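Local coordinates for protein tail lysozyme, putative (Geobacter sulfurreducens, PDB 2IA7) that is of unknown function but, as a putative tail lysozyme of the gp25 family, probably serves in the baseplate of a phage-tail-like assembly, at residues G73-E78 with L107-E112; E81-W86 with I90-V95; D33-I38 with F122-P127; I38-G43 with G47-R52. One frame throughout, in Å; residues are numbered along the deposited sequence. Where two conformers were deposited one is given.

Contact 1 (G73-E78 with L107-E112); sequences GLIENE and LLIDIE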
loop_
_atom_site.group_PDB
_atom_site.type_symbol
_atom_site.label_atom_id
_atom_site.label_comp_id
_atom_site.label_asym_id
_atom_site.label_seq_id
_atom_site.Cartn_x
_atom_site.Cartn_y
_atom_site.Cartn_z
ATOM N N GLY A 73 9.355 -9.075 3.309
ATOM C CA GLY A 73 9.998 -7.831 3.674
ATOM C C GLY A 73 10.230 -6.906 2.504
ATOM O O GLY A 73 10.073 -5.702 2.608
ATOM N N LEU A 74 10.573 -7.452 1.364
ATOM C CA LEU A 74 10.722 -6.678 0.148
ATOM C C LEU A 74 9.409 -6.014 -0.242
ATOM O O LEU A 74 9.412 -4.790 -0.529
ATOM C CB LEU A 74 11.204 -7.590 -0.945
ATOM C CG LEU A 74 11.543 -7.000 -2.298
ATOM C CD1 LEU A 74 12.600 -7.798 -2.987
ATOM C CD2 LEU A 74 10.282 -6.968 -3.131
ATOM N N ILE A 75 8.303 -6.771 -0.177
ATOM C CA ILE A 75 6.953 -6.274 -0.439
ATOM C C ILE A 75 6.586 -5.158 0.531
ATOM O O ILE A 75 6.172 -4.079 0.118
ATOM C CB ILE A 75 5.944 -7.394 -0.406
ATOM C CG1 ILE A 75 6.270 -8.340 -1.574
ATOM C CG2 ILE A 75 4.512 -6.875 -0.410
ATOM C CD1 ILE A 75 5.607 -9.742 -1.358
ATOM N N GLU A 76 6.879 -5.381 1.794
ATOM C CA GLU A 76 6.712 -4.370 2.815
ATOM C C GLU A 76 7.432 -3.089 2.465
ATOM O O GLU A 76 6.896 -2.004 2.653
ATOM C CB GLU A 76 7.190 -4.893 4.171
ATOM C CG GLU A 76 6.258 -5.912 4.802
ATOM C CD GLU A 76 6.929 -6.820 5.823
ATOM O OE1 GLU A 76 8.136 -6.618 6.139
ATOM O OE2 GLU A 76 6.271 -7.762 6.270
ATOM N N ASN A 77 8.668 -3.188 2.036
ATOM C CA ASN A 77 9.466 -2.000 1.898
ATOM C C ASN A 77 9.137 -1.255 0.604
ATOM O O ASN A 77 9.201 -0.023 0.582
ATOM C CB ASN A 77 10.938 -2.398 1.999
ATOM C CG ASN A 77 11.300 -2.890 3.405
ATOM O OD1 ASN A 77 10.617 -2.543 4.384
ATOM N ND2 ASN A 77 12.359 -3.700 3.521
ATOM N N GLU A 78 8.617 -1.960 -0.390
ATOM C CA GLU A 78 8.048 -1.307 -1.566
ATOM C C GLU A 78 6.821 -0.467 -1.182
ATOM O O GLU A 78 6.605 0.661 -1.679
ATOM C CB GLU A 78 7.648 -2.317 -2.628
ATOM C CG GLU A 78 8.828 -2.920 -3.351
ATOM C CD GLU A 78 9.208 -2.163 -4.573
ATOM O OE1 GLU A 78 9.014 -0.944 -4.643
ATOM O OE2 GLU A 78 9.728 -2.815 -5.471
ATOM N N LEU A 107 -2.312 -11.612 -0.244
ATOM C CA LEU A 107 -1.311 -11.180 0.707
ATOM C C LEU A 107 -1.835 -9.862 1.261
ATOM O O LEU A 107 -2.057 -8.917 0.497
ATOM C CB LEU A 107 0.066 -10.935 0.078
ATOM C CG LEU A 107 1.030 -12.099 -0.132
ATOM C CD1 LEU A 107 2.232 -11.580 -0.904
ATOM C CD2 LEU A 107 1.471 -12.658 1.218
ATOM N N LEU A 108 -2.005 -9.783 2.582
ATOM C CA LEU A 108 -2.591 -8.609 3.218
ATOM C C LEU A 108 -1.492 -7.758 3.803
ATOM O O LEU A 108 -0.622 -8.287 4.530
ATOM C CB LEU A 108 -3.589 -9.051 4.294
ATOM C CG LEU A 108 -4.798 -9.822 3.795
ATOM C CD1 LEU A 108 -5.692 -10.200 5.009
ATOM C CD2 LEU A 108 -5.627 -9.153 2.683
ATOM N N ILE A 109 -1.511 -6.446 3.540
ATOM C CA ILE A 109 -0.530 -5.524 4.120
ATOM C C ILE A 109 -1.200 -4.811 5.257
ATOM O O ILE A 109 -2.140 -4.066 5.070
ATOM C CB ILE A 109 0.024 -4.521 3.131
ATOM C CG1 ILE A 109 0.341 -5.253 1.812
ATOM C CG2 ILE A 109 1.210 -3.845 3.743
ATOM C CD1 ILE A 109 1.394 -6.341 1.857
ATOM N N ASP A 110 -0.756 -5.097 6.477
ATOM C CA ASP A 110 -1.228 -4.414 7.676
ATOM C C ASP A 110 -0.346 -3.180 7.876
ATOM O O ASP A 110 0.853 -3.289 8.089
ATOM C CB ASP A 110 -1.110 -5.335 8.852
ATOM C CG ASP A 110 -1.984 -6.590 8.700
ATOM O OD1 ASP A 110 -3.171 -6.463 8.448
ATOM O OD2 ASP A 110 -1.406 -7.703 8.990
ATOM N N ILE A 111 -0.959 -2.009 7.786
ATOM C CA ILE A 111 -0.328 -0.740 7.799
ATOM C C ILE A 111 -0.848 0.067 8.990
ATOM O O ILE A 111 -2.016 0.403 9.047
ATOM C CB ILE A 111 -0.588 0.042 6.488
ATOM C CG1 ILE A 111 -0.144 -0.760 5.238
ATOM C CG2 ILE A 111 0.161 1.373 6.567
ATOM C CD1 ILE A 111 -0.628 -0.192 3.916
ATOM N N GLU A 112 0.064 0.390 9.896
ATOM C CA GLU A 112 -0.268 1.247 11.055
ATOM C C GLU A 112 0.438 2.553 10.788
ATOM O O GLU A 112 1.611 2.579 10.396
ATOM C CB GLU A 112 0.197 0.653 12.397
ATOM C CG GLU A 112 -0.324 -0.699 12.726
ATOM C CD GLU A 112 0.171 -1.220 14.085
ATOM O OE1 GLU A 112 0.226 -0.400 15.062
ATOM O OE2 GLU A 112 0.516 -2.442 14.138
#
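No flat group takes part where Ile75 meets Leu107 and Ile109, and there is neither ring face nor edge to speak of: three branched aliphatic side chains do all the touching. Ile75 works as a fork. With CG1 beside the backbone N (chi1 -65°), CG2 stands anti to it and comes to 3.9 Å from CD1 of Ile109, while the longer branch diverges along the strand and puts CD1 3.9 Å from CD1 of Leu107. Both encounters are methyl against methyl, with the side chains crossing at about a right angle. Helix 69-86 here lies over one face of a three-stranded antiparallel sheet, on its middle strand, 106-115, and the usual alternation of a strand decides who meets it: Leu107 and Ile109 turn their side chains to the helix, whereas Leu108 and Asp110 lie on the other face. Ile111 carries the row on to Val79 and Leu83, further along the same helix. All three touching residues are buried: loop residue Ile59 packs on Ile75, Leu72 sits against Leu107, and Val95, Ala97 and Phe128 pack on Ile109. A polar link lies beside them: Glu76 OE2 accepts a hydrogen bond from Ala97 N, tying the helix to the neighbouring strand 90-98.

Contact 2 (E81-W86 with I90-V95); sequences EALILW and IELLSV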
loop_
_atom_site.group_PDB
_atom_site.type_symbol
_atom_site.label_atom_id
_atom_site.label_comp_id
_atom_site.label_asym_id
_atom_site.label_seq_id
_atom_site.Cartn_x
_atom_site.Cartn_y
_atom_site.Cartn_z
ATOM N N GLU A 81 8.114 2.626 0.789
ATOM C CA GLU A 81 8.686 3.678 -0.040
ATOM C C GLU A 81 7.655 4.465 -0.828
ATOM O O GLU A 81 7.754 5.679 -0.961
ATOM C CB GLU A 81 9.735 3.111 -0.961
ATOM C CG GLU A 81 10.979 2.625 -0.279
ATOM C CD GLU A 81 11.842 3.674 0.434
ATOM O OE1 GLU A 81 11.616 4.913 0.455
ATOM O OE2 GLU A 81 12.860 3.217 1.011
ATOM N N ALA A 82 6.661 3.790 -1.345
ATOM C CA ALA A 82 5.584 4.440 -2.084
ATOM C C ALA A 82 4.783 5.379 -1.217
ATOM O O ALA A 82 4.453 6.488 -1.652
ATOM C CB ALA A 82 4.700 3.389 -2.733
ATOM N N LEU A 83 4.475 4.981 0.014
ATOM C CA LEU A 83 3.733 5.829 0.967
ATOM C C LEU A 83 4.494 7.031 1.487
ATOM O O LEU A 83 3.942 8.123 1.678
ATOM C CB LEU A 83 3.114 4.976 2.077
ATOM C CG LEU A 83 2.111 3.922 1.575
ATOM C CD1 LEU A 83 1.482 3.173 2.767
ATOM C CD2 LEU A 83 0.978 4.467 0.732
ATOM N N ILE A 84 5.786 6.823 1.697
ATOM C CA ILE A 84 6.682 7.926 2.104
ATOM C C ILE A 84 6.786 8.974 1.032
ATOM O O ILE A 84 6.712 10.147 1.304
ATOM C CB ILE A 84 8.059 7.396 2.452
ATOM C CG1 ILE A 84 7.951 6.612 3.744
ATOM C CG2 ILE A 84 9.095 8.542 2.560
ATOM C CD1 ILE A 84 9.203 5.813 4.052
ATOM N N LEU A 85 6.941 8.544 -0.205
ATOM C CA LEU A 85 7.026 9.453 -1.317
ATOM C C LEU A 85 5.699 10.159 -1.583
ATOM O O LEU A 85 5.711 11.384 -1.811
ATOM C CB LEU A 85 7.486 8.698 -2.544
ATOM C CG LEU A 85 7.727 9.527 -3.793
ATOM C CD1 LEU A 85 8.736 10.660 -3.565
ATOM C CD2 LEU A 85 8.210 8.593 -4.898
ATOM N N TRP A 86 4.577 9.454 -1.646
ATOM C CA TRP A 86 3.330 10.013 -2.177
ATOM C C TRP A 86 2.305 10.397 -1.128
ATOM O O TRP A 86 1.321 11.021 -1.485
ATOM C CB TRP A 86 2.729 9.031 -3.180
ATOM C CG TRP A 86 3.614 8.842 -4.354
ATOM C CD1 TRP A 86 4.304 7.730 -4.700
ATOM C CD2 TRP A 86 3.948 9.842 -5.336
ATOM N NE1 TRP A 86 5.042 7.964 -5.867
ATOM C CE2 TRP A 86 4.819 9.248 -6.263
ATOM C CE3 TRP A 86 3.544 11.171 -5.534
ATOM C CZ2 TRP A 86 5.345 9.948 -7.348
ATOM C CZ3 TRP A 86 4.054 11.852 -6.625
ATOM C CH2 TRP A 86 4.935 11.233 -7.512
ATOM N N ILE A 90 1.219 11.387 6.517
ATOM C CA ILE A 90 1.377 10.316 7.517
ATOM C C ILE A 90 2.807 9.994 7.854
ATOM O O ILE A 90 3.688 10.233 7.042
ATOM C CB ILE A 90 0.608 9.032 7.073
ATOM C CG1 ILE A 90 1.301 8.311 5.912
ATOM C CG2 ILE A 90 -0.841 9.394 6.737
ATOM C CD1 ILE A 90 0.581 7.055 5.422
ATOM N N GLU A 91 3.002 9.421 9.044
ATOM C CA GLU A 91 4.233 8.767 9.454
ATOM C C GLU A 91 3.896 7.307 9.555
ATOM O O GLU A 91 2.997 6.907 10.249
ATOM C CB GLU A 91 4.706 9.257 10.846
ATOM C CG GLU A 91 5.931 8.469 11.284
ATOM C CD GLU A 91 6.442 8.790 12.682
ATOM O OE1 GLU A 91 5.658 9.236 13.554
ATOM O OE2 GLU A 91 7.651 8.521 12.923
ATOM N N LEU A 92 4.605 6.471 8.839
ATOM C CA LEU A 92 4.392 5.057 8.972
ATOM C C LEU A 92 4.974 4.504 10.261
ATOM O O LEU A 92 6.124 4.767 10.539
ATOM C CB LEU A 92 5.059 4.296 7.824
ATOM C CG LEU A 92 4.532 4.573 6.418
ATOM C CD1 LEU A 92 5.385 3.812 5.352
ATOM C CD2 LEU A 92 3.037 4.318 6.263
ATOM N N LEU A 93 4.204 3.699 10.986
ATOM C CA LEU A 93 4.596 3.057 12.247
ATOM C C LEU A 93 4.929 1.570 12.062
ATOM O O LEU A 93 5.898 1.088 12.624
ATOM C CB LEU A 93 3.473 3.178 13.281
ATOM C CG LEU A 93 3.024 4.615 13.571
ATOM C CD1 LEU A 93 1.913 4.680 14.582
ATOM C CD2 LEU A 93 4.169 5.500 14.034
ATOM N N SER A 94 4.159 0.846 11.245
ATOM C CA SER A 94 4.364 -0.590 11.018
ATOM C C SER A 94 3.831 -0.875 9.628
ATOM O O SER A 94 2.732 -0.457 9.296
ATOM C CB SER A 94 3.564 -1.422 12.043
ATOM O OG SER A 94 4.002 -2.761 11.954
ATOM N N VAL A 95 4.562 -1.653 8.846
ATOM C CA VAL A 95 4.100 -2.235 7.580
ATOM C C VAL A 95 4.455 -3.719 7.619
ATOM O O VAL A 95 5.647 -4.069 7.611
ATOM C CB VAL A 95 4.688 -1.532 6.333
ATOM C CG1 VAL A 95 4.195 -2.218 5.064
ATOM C CG2 VAL A 95 4.288 -0.038 6.344
#
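This is a small apolar helix-on-strand contact, made where the last turns of helix 69-86 lie beside the start of strand 90-98, an outermost strand of the sheet within the chain. Leu92 carries the strand's share. Its two methyls are divided between neighbouring helix residues: CD2 meets CD1 of Leu83 at 4.0 Å, and CD1 rests 4.1 Å from CG1 of Ile84. That same CD1 also lies 4.2 Å from Leu83 CB, so the leucine fork straddles the base and one tip of the Leu83 side chain, crossing it at about a right angle. Leu83 is the buried partner, backed by Ile111 of the middle strand. Ile84 is exposed and closes the contact from the outer side, its CG1 held beside the backbone N (chi1 -70°) and touching Leu92 obliquely. Further in, Val95 packs on Glu76, Val79 and Lys80 of the same helix. That Leu92 and Val95, three residues apart, both look to the helix follows from an irregularity between them: Leu93 and Ser94 together face Glu112 of strand 106-115, which breaks the simple alternation of sides and is the signature of a classic beta bulge.

Contact 3 (D33-I38 with F122-P127); sequences DIAESI and FNLVYP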
loop_
_atom_site.group_PDB
_atom_site.type_symbol
_atom_site.label_atom_id
_atom_site.label_comp_id
_atom_site.label_asym_id
_atom_site.label_seq_id
_atom_site.Cartn_x
_atom_site.Cartn_y
_atom_site.Cartn_z
ATOM N N ASP A 33 -9.609 11.046 3.447
ATOM C CA ASP A 33 -8.831 11.291 2.223
ATOM C C ASP A 33 -7.469 10.591 2.244
ATOM O O ASP A 33 -7.033 10.133 1.230
ATOM C CB ASP A 33 -8.629 12.778 2.022
ATOM C CG ASP A 33 -8.033 13.116 0.668
ATOM O OD1 ASP A 33 -8.710 12.899 -0.356
ATOM O OD2 ASP A 33 -6.908 13.616 0.596
ATOM N N ILE A 34 -6.813 10.548 3.411
ATOM C CA ILE A 34 -5.544 9.847 3.590
ATOM C C ILE A 34 -5.702 8.362 3.358
ATOM O O ILE A 34 -4.892 7.736 2.661
ATOM C CB ILE A 34 -4.971 10.145 4.984
ATOM C CG1 ILE A 34 -4.446 11.576 4.989
ATOM C CG2 ILE A 34 -3.843 9.144 5.344
ATOM C CD1 ILE A 34 -4.111 12.063 6.392
ATOM N N ALA A 35 -6.739 7.751 3.949
ATOM C CA ALA A 35 -6.974 6.321 3.750
ATOM C C ALA A 35 -7.208 6.003 2.277
ATOM O O ALA A 35 -6.601 5.092 1.720
ATOM C CB ALA A 35 -8.144 5.846 4.583
ATOM N N GLU A 36 -7.985 6.856 1.615
ATOM C CA GLU A 36 -8.211 6.704 0.181
ATOM C C GLU A 36 -6.923 6.867 -0.627
ATOM O O GLU A 36 -6.667 6.122 -1.548
ATOM C CB GLU A 36 -9.274 7.690 -0.265
ATOM C CG GLU A 36 -9.699 7.527 -1.688
ATOM C CD GLU A 36 -10.746 8.549 -2.066
ATOM O OE1 GLU A 36 -10.356 9.658 -2.425
ATOM O OE2 GLU A 36 -11.947 8.236 -1.967
ATOM N N SER A 37 -6.144 7.868 -0.269
ATOM C CA SER A 37 -4.851 8.125 -0.905
ATOM C C SER A 37 -3.890 6.915 -0.802
ATOM O O SER A 37 -3.293 6.498 -1.797
ATOM C CB SER A 37 -4.179 9.366 -0.308
ATOM O OG SER A 37 -2.871 9.508 -0.855
ATOM N N ILE A 38 -3.784 6.341 0.388
ATOM C CA ILE A 38 -3.033 5.130 0.599
ATOM C C ILE A 38 -3.496 4.034 -0.371
ATOM O O ILE A 38 -2.678 3.434 -1.076
ATOM C CB ILE A 38 -3.119 4.606 2.034
ATOM C CG1 ILE A 38 -2.370 5.570 2.971
ATOM C CG2 ILE A 38 -2.467 3.250 2.147
ATOM C CD1 ILE A 38 -2.682 5.311 4.468
ATOM N N PHE A 122 -4.036 5.198 13.071
ATOM C CA PHE A 122 -4.997 4.427 12.333
ATOM C C PHE A 122 -4.348 3.153 11.823
ATOM O O PHE A 122 -3.118 3.046 11.743
ATOM C CB PHE A 122 -5.556 5.236 11.151
ATOM C CG PHE A 122 -6.316 6.386 11.552
ATOM C CD1 PHE A 122 -7.651 6.282 11.795
ATOM C CD2 PHE A 122 -5.697 7.596 11.684
ATOM C CE1 PHE A 122 -8.356 7.383 12.197
ATOM C CE2 PHE A 122 -6.376 8.672 12.075
ATOM C CZ PHE A 122 -7.694 8.596 12.316
ATOM N N ASN A 123 -5.191 2.186 11.482
ATOM C CA ASN A 123 -4.763 0.940 10.857
ATOM C C ASN A 123 -5.466 0.826 9.515
ATOM O O ASN A 123 -6.607 1.297 9.342
ATOM C CB ASN A 123 -5.121 -0.244 11.750
ATOM C CG ASN A 123 -4.390 -1.538 11.336
ATOM O OD1 ASN A 123 -3.170 -1.643 11.486
ATOM N ND2 ASN A 123 -5.163 -2.534 10.859
ATOM N N LEU A 124 -4.805 0.210 8.528
ATOM C CA LEU A 124 -5.405 -0.053 7.261
ATOM C C LEU A 124 -4.841 -1.361 6.768
ATOM O O LEU A 124 -3.650 -1.593 6.906
ATOM C CB LEU A 124 -5.005 1.053 6.282
ATOM C CG LEU A 124 -5.611 1.070 4.897
ATOM C CD1 LEU A 124 -5.804 2.500 4.356
ATOM C CD2 LEU A 124 -4.668 0.277 3.955
ATOM N N VAL A 125 -5.705 -2.211 6.229
ATOM C CA VAL A 125 -5.312 -3.491 5.696
ATOM C C VAL A 125 -5.487 -3.404 4.189
ATOM O O VAL A 125 -6.602 -3.185 3.707
ATOM C CB VAL A 125 -6.153 -4.631 6.261
ATOM C CG1 VAL A 125 -5.751 -5.961 5.634
ATOM C CG2 VAL A 125 -6.025 -4.681 7.812
ATOM N N TYR A 126 -4.405 -3.552 3.440
ATOM C CA TYR A 126 -4.445 -3.432 1.999
ATOM C C TYR A 126 -4.273 -4.812 1.363
ATOM O O TYR A 126 -3.219 -5.433 1.535
ATOM C CB TYR A 126 -3.368 -2.473 1.470
ATOM C CG TYR A 126 -3.645 -2.174 0.026
ATOM C CD1 TYR A 126 -4.619 -1.255 -0.347
ATOM C CD2 TYR A 126 -2.964 -2.860 -0.970
ATOM C CE1 TYR A 126 -4.942 -1.036 -1.705
ATOM C CE2 TYR A 126 -3.290 -2.651 -2.314
ATOM C CZ TYR A 126 -4.271 -1.755 -2.659
ATOM O OH TYR A 126 -4.483 -1.607 -4.013
ATOM N N PRO A 127 -5.262 -5.292 0.583
ATOM C CA PRO A 127 -5.105 -6.602 -0.044
ATOM C C PRO A 127 -4.396 -6.583 -1.410
ATOM O O PRO A 127 -4.765 -5.825 -2.340
ATOM C CB PRO A 127 -6.545 -7.079 -0.186
ATOM C CG PRO A 127 -7.308 -5.812 -0.403
ATOM C CD PRO A 127 -6.595 -4.717 0.329
#
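Leu124 sends its CG anti to the backbone N (chi1 -175°), which swings the fork out to Ala35 and Ile38 on the helix; its chi2 of 147° is well off a staggered value. On the other side, Ile38 holds CG1 beside its backbone N (chi1 -69°), and this turns CG2 to meet the leucine. The two side chains reach for each other tip to tip: Ile38 CG2 is 4.1 Å from CD1 of Leu124 and the same distance from its CD2, so one methyl sits against both prongs. CD1 does double duty, reaching one turn back along the helix to Ala35, where it lies 4.1 Å from CB and 3.8 Å from the carbonyl O. The small alanine lets the backbones come near, with the CA atoms of Ala35 and Leu124 7.4 Å apart, and the leucine methyl touches main chain as well as side chain. No hydrogen bond crosses between the segments; the attachment is van der Waals packing alone. Tyr126, two residues on and on the same side of the strand, extends the line toward the end of the helix, where it touches Arg39 and Leu42. Strand 120-129 is an outermost strand of the sheet within the chain, paired with 106-115 through backbone bonds such as Leu124 with Ile111. Helix 30-42 covers its inner face and reaches across the sheet, with Ile38 also on Tyr113 of the middle strand and Ile34 and Ile38 on Ile90 of the far strand, 90-98.

Contact 4 (I38-G43 with G47-R52); sequences IRIILG and GERVMR. With NO3 (nitrate ion), chain B.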
loop_
_atom_site.group_PDB
_atom_site.type_symbol
_atom_site.label_atom_id
_atom_site.label_comp_id
_atom_site.label_asym_id
_atom_site.label_seq_id
_atom_site.Cartn_x
_atom_site.Cartn_y
_atom_site.Cartn_z
ATOM N N ILE A 38 -3.784 6.341 0.388
ATOM C CA ILE A 38 -3.033 5.130 0.599
ATOM C C ILE A 38 -3.496 4.034 -0.371
ATOM O O ILE A 38 -2.678 3.434 -1.076
ATOM C CB ILE A 38 -3.119 4.606 2.034
ATOM C CG1 ILE A 38 -2.370 5.570 2.971
ATOM C CG2 ILE A 38 -2.467 3.250 2.147
ATOM C CD1 ILE A 38 -2.682 5.311 4.468
ATOM N N ARG A 39 -4.779 3.859 -0.484
ATOM C CA ARG A 39 -5.285 2.832 -1.379
ATOM C C ARG A 39 -4.998 3.125 -2.829
ATOM O O ARG A 39 -4.755 2.220 -3.618
ATOM C CB ARG A 39 -6.779 2.597 -1.148
ATOM C CG ARG A 39 -7.110 2.054 0.241
ATOM C CD ARG A 39 -8.588 1.747 0.440
ATOM N NE ARG A 39 -9.528 2.870 0.344
ATOM C CZ ARG A 39 -10.020 3.592 1.360
ATOM N NH1 ARG A 39 -9.785 3.295 2.629
ATOM N NH2 ARG A 39 -10.908 4.533 1.076
ATOM N N ILE A 40 -5.121 4.395 -3.223
ATOM C CA ILE A 40 -4.784 4.821 -4.593
ATOM C C ILE A 40 -3.344 4.556 -4.911
ATOM O O ILE A 40 -3.026 3.980 -5.942
ATOM C CB ILE A 40 -5.119 6.295 -4.835
ATOM C CG1 ILE A 40 -6.635 6.519 -4.806
ATOM C CG2 ILE A 40 -4.586 6.793 -6.137
ATOM C CD1 ILE A 40 -7.024 7.980 -4.636
ATOM N N ILE A 41 -2.463 4.959 -4.022
ATOM C CA ILE A 41 -1.042 4.788 -4.256
ATOM C C ILE A 41 -0.636 3.340 -4.433
ATOM O O ILE A 41 0.049 2.988 -5.379
ATOM C CB ILE A 41 -0.211 5.412 -3.102
ATOM C CG1 ILE A 41 -0.424 6.916 -3.062
ATOM C CG2 ILE A 41 1.290 5.052 -3.228
ATOM C CD1 ILE A 41 -0.172 7.521 -1.715
ATOM N N LEU A 42 -1.116 2.467 -3.531
ATOM C CA LEU A 42 -0.713 1.040 -3.543
ATOM C C LEU A 42 -1.354 0.331 -4.763
ATOM O O LEU A 42 -0.802 -0.619 -5.296
ATOM C CB LEU A 42 -1.021 0.344 -2.238
ATOM C CG LEU A 42 -0.364 0.942 -0.992
ATOM C CD1 LEU A 42 -0.689 0.132 0.257
ATOM C CD2 LEU A 42 1.161 1.095 -1.249
ATOM N N GLY A 43 -2.526 0.813 -5.176
ATOM C CA GLY A 43 -3.238 0.197 -6.304
ATOM C C GLY A 43 -2.861 0.693 -7.684
ATOM O O GLY A 43 -3.467 0.256 -8.680
ATOM N N GLY A 47 3.581 4.264 -14.306
ATOM C CA GLY A 47 3.258 4.279 -15.728
ATOM C C GLY A 47 1.782 4.229 -16.071
ATOM O O GLY A 47 1.412 4.511 -17.219
ATOM N N GLU A 48 0.938 3.902 -15.094
ATOM C CA GLU A 48 -0.513 3.793 -15.273
ATOM C C GLU A 48 -1.117 5.157 -15.551
ATOM O O GLU A 48 -1.996 5.296 -16.402
ATOM C CB GLU A 48 -1.144 3.171 -14.031
ATOM C CG GLU A 48 -2.638 2.846 -14.093
ATOM C CD GLU A 48 -3.161 1.979 -12.868
ATOM O OE1 GLU A 48 -2.446 1.035 -12.329
ATOM O OE2 GLU A 48 -4.338 2.231 -12.470
ATOM N N ARG A 49 -0.622 6.169 -14.848
ATOM C CA ARG A 49 -1.051 7.534 -15.055
ATOM C C ARG A 49 -0.211 8.131 -16.138
ATOM O O ARG A 49 0.985 8.379 -15.957
ATOM C CB ARG A 49 -0.870 8.336 -13.802
ATOM C CG ARG A 49 -1.747 7.865 -12.723
ATOM C CD ARG A 49 -1.895 8.937 -11.694
ATOM N NE ARG A 49 -2.986 8.613 -10.795
ATOM C CZ ARG A 49 -3.324 9.366 -9.763
ATOM N NH1 ARG A 49 -2.660 10.495 -9.506
ATOM N NH2 ARG A 49 -4.334 8.996 -8.992
ATOM N N VAL A 50 -0.859 8.363 -17.273
ATOM C CA VAL A 50 -0.211 8.908 -18.461
ATOM C C VAL A 50 0.528 10.209 -18.154
ATOM O O VAL A 50 1.662 10.392 -18.578
ATOM C CB VAL A 50 -1.262 9.135 -19.571
ATOM C CG1 VAL A 50 -0.706 10.020 -20.706
ATOM C CG2 VAL A 50 -1.746 7.798 -20.088
HETATM N N MSE A 51 -0.098 11.114 -17.409
HETATM C CA MSE A 51 0.544 12.397 -17.134
HETATM C C MSE A 51 1.485 12.370 -15.947
HETATM O O MSE A 51 2.254 13.305 -15.778
HETATM C CB MSE A 51 -0.477 13.535 -16.988
HETATM C CG MSE A 51 -1.203 13.878 -18.273
HETATM SE SE MSE A 51 0.081 14.226 -19.698
HETATM C CE MSE A 51 1.044 15.765 -18.925
ATOM N N ARG A 52 1.435 11.329 -15.110
ATOM C CA ARG A 52 2.397 11.216 -14.013
ATOM C C ARG A 52 2.939 9.783 -13.906
ATOM O O ARG A 52 2.602 9.032 -12.991
ATOM C CB ARG A 52 1.774 11.720 -12.707
ATOM C CG ARG A 52 2.737 12.623 -11.910
HETATM N N NO3 B . -2.815 11.311 -15.326
HETATM O O1 NO3 B . -1.510 11.620 -14.926
HETATM O O2 NO3 B . -3.154 11.131 -16.650
HETATM O O3 NO3 B . -3.831 11.174 -14.399
#
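Ile40 and Arg49 make the close part of this surface contact: CG2 of the isoleucine lies 3.6 Å from NH2 of the arginine, the guanidinium approached obliquely and the two side chains crossing at about a right angle. Arg49 gets there by extending fully from CG to NE, which lays its chain across the gap from the loop to the helix. Its charged group also makes a cation-pi contact with Phe55, and Phe55 packs on Ile40 too, so the three form a small cluster. The other side is much looser. Glu48 brings OE1 only to 3.9 Å from the carbonyl O of Gly43, two acceptors with no bond between them; that carboxylate oxygen is taken instead by Ala45 N, within the connecting turn. Just beyond Arg49, at Val50 and Met51, the loop is exposed, and a nitrate, probably from the crystallisation liquor, is bound there. Selenomethionine Met51 gives it a backbone hydrogen bond, N to O2, of 3.1 Å with an angle of 159° at the hydrogen. Segment 38-43 itself ends helix 30-42, whose other flank is buried: Ile41 packs on Ala82 and Trp86 of helix 69-86, while Leu42 meets Leu83 there, Ile111 of strand 106-115 and Tyr126 of strand 120-129.

In the fold
Contacts 1, 2 and 3 fix two helices to one face of a single three-stranded antiparallel sheet: helix 69-86 serves contacts 1 and 2, whose centres are 10 Å apart, and helix 30-42 serves contacts 3 and 4. Backbone pairing joins the strands of these contacts, Glu112 N to Ser94 O at 2.9 Å between contacts 1 and 2 and Ile109 N to Tyr126 O at 2.8 Å between 1 and 3. Ile38, shared by contacts 3 and 4, also lies 3.9 Å from Leu83 of contact 2, CG2 to CD2, where the two helices meet. Contact 4, centred about 17 Å from the centre of contact 1, carries the nitrate at the surface.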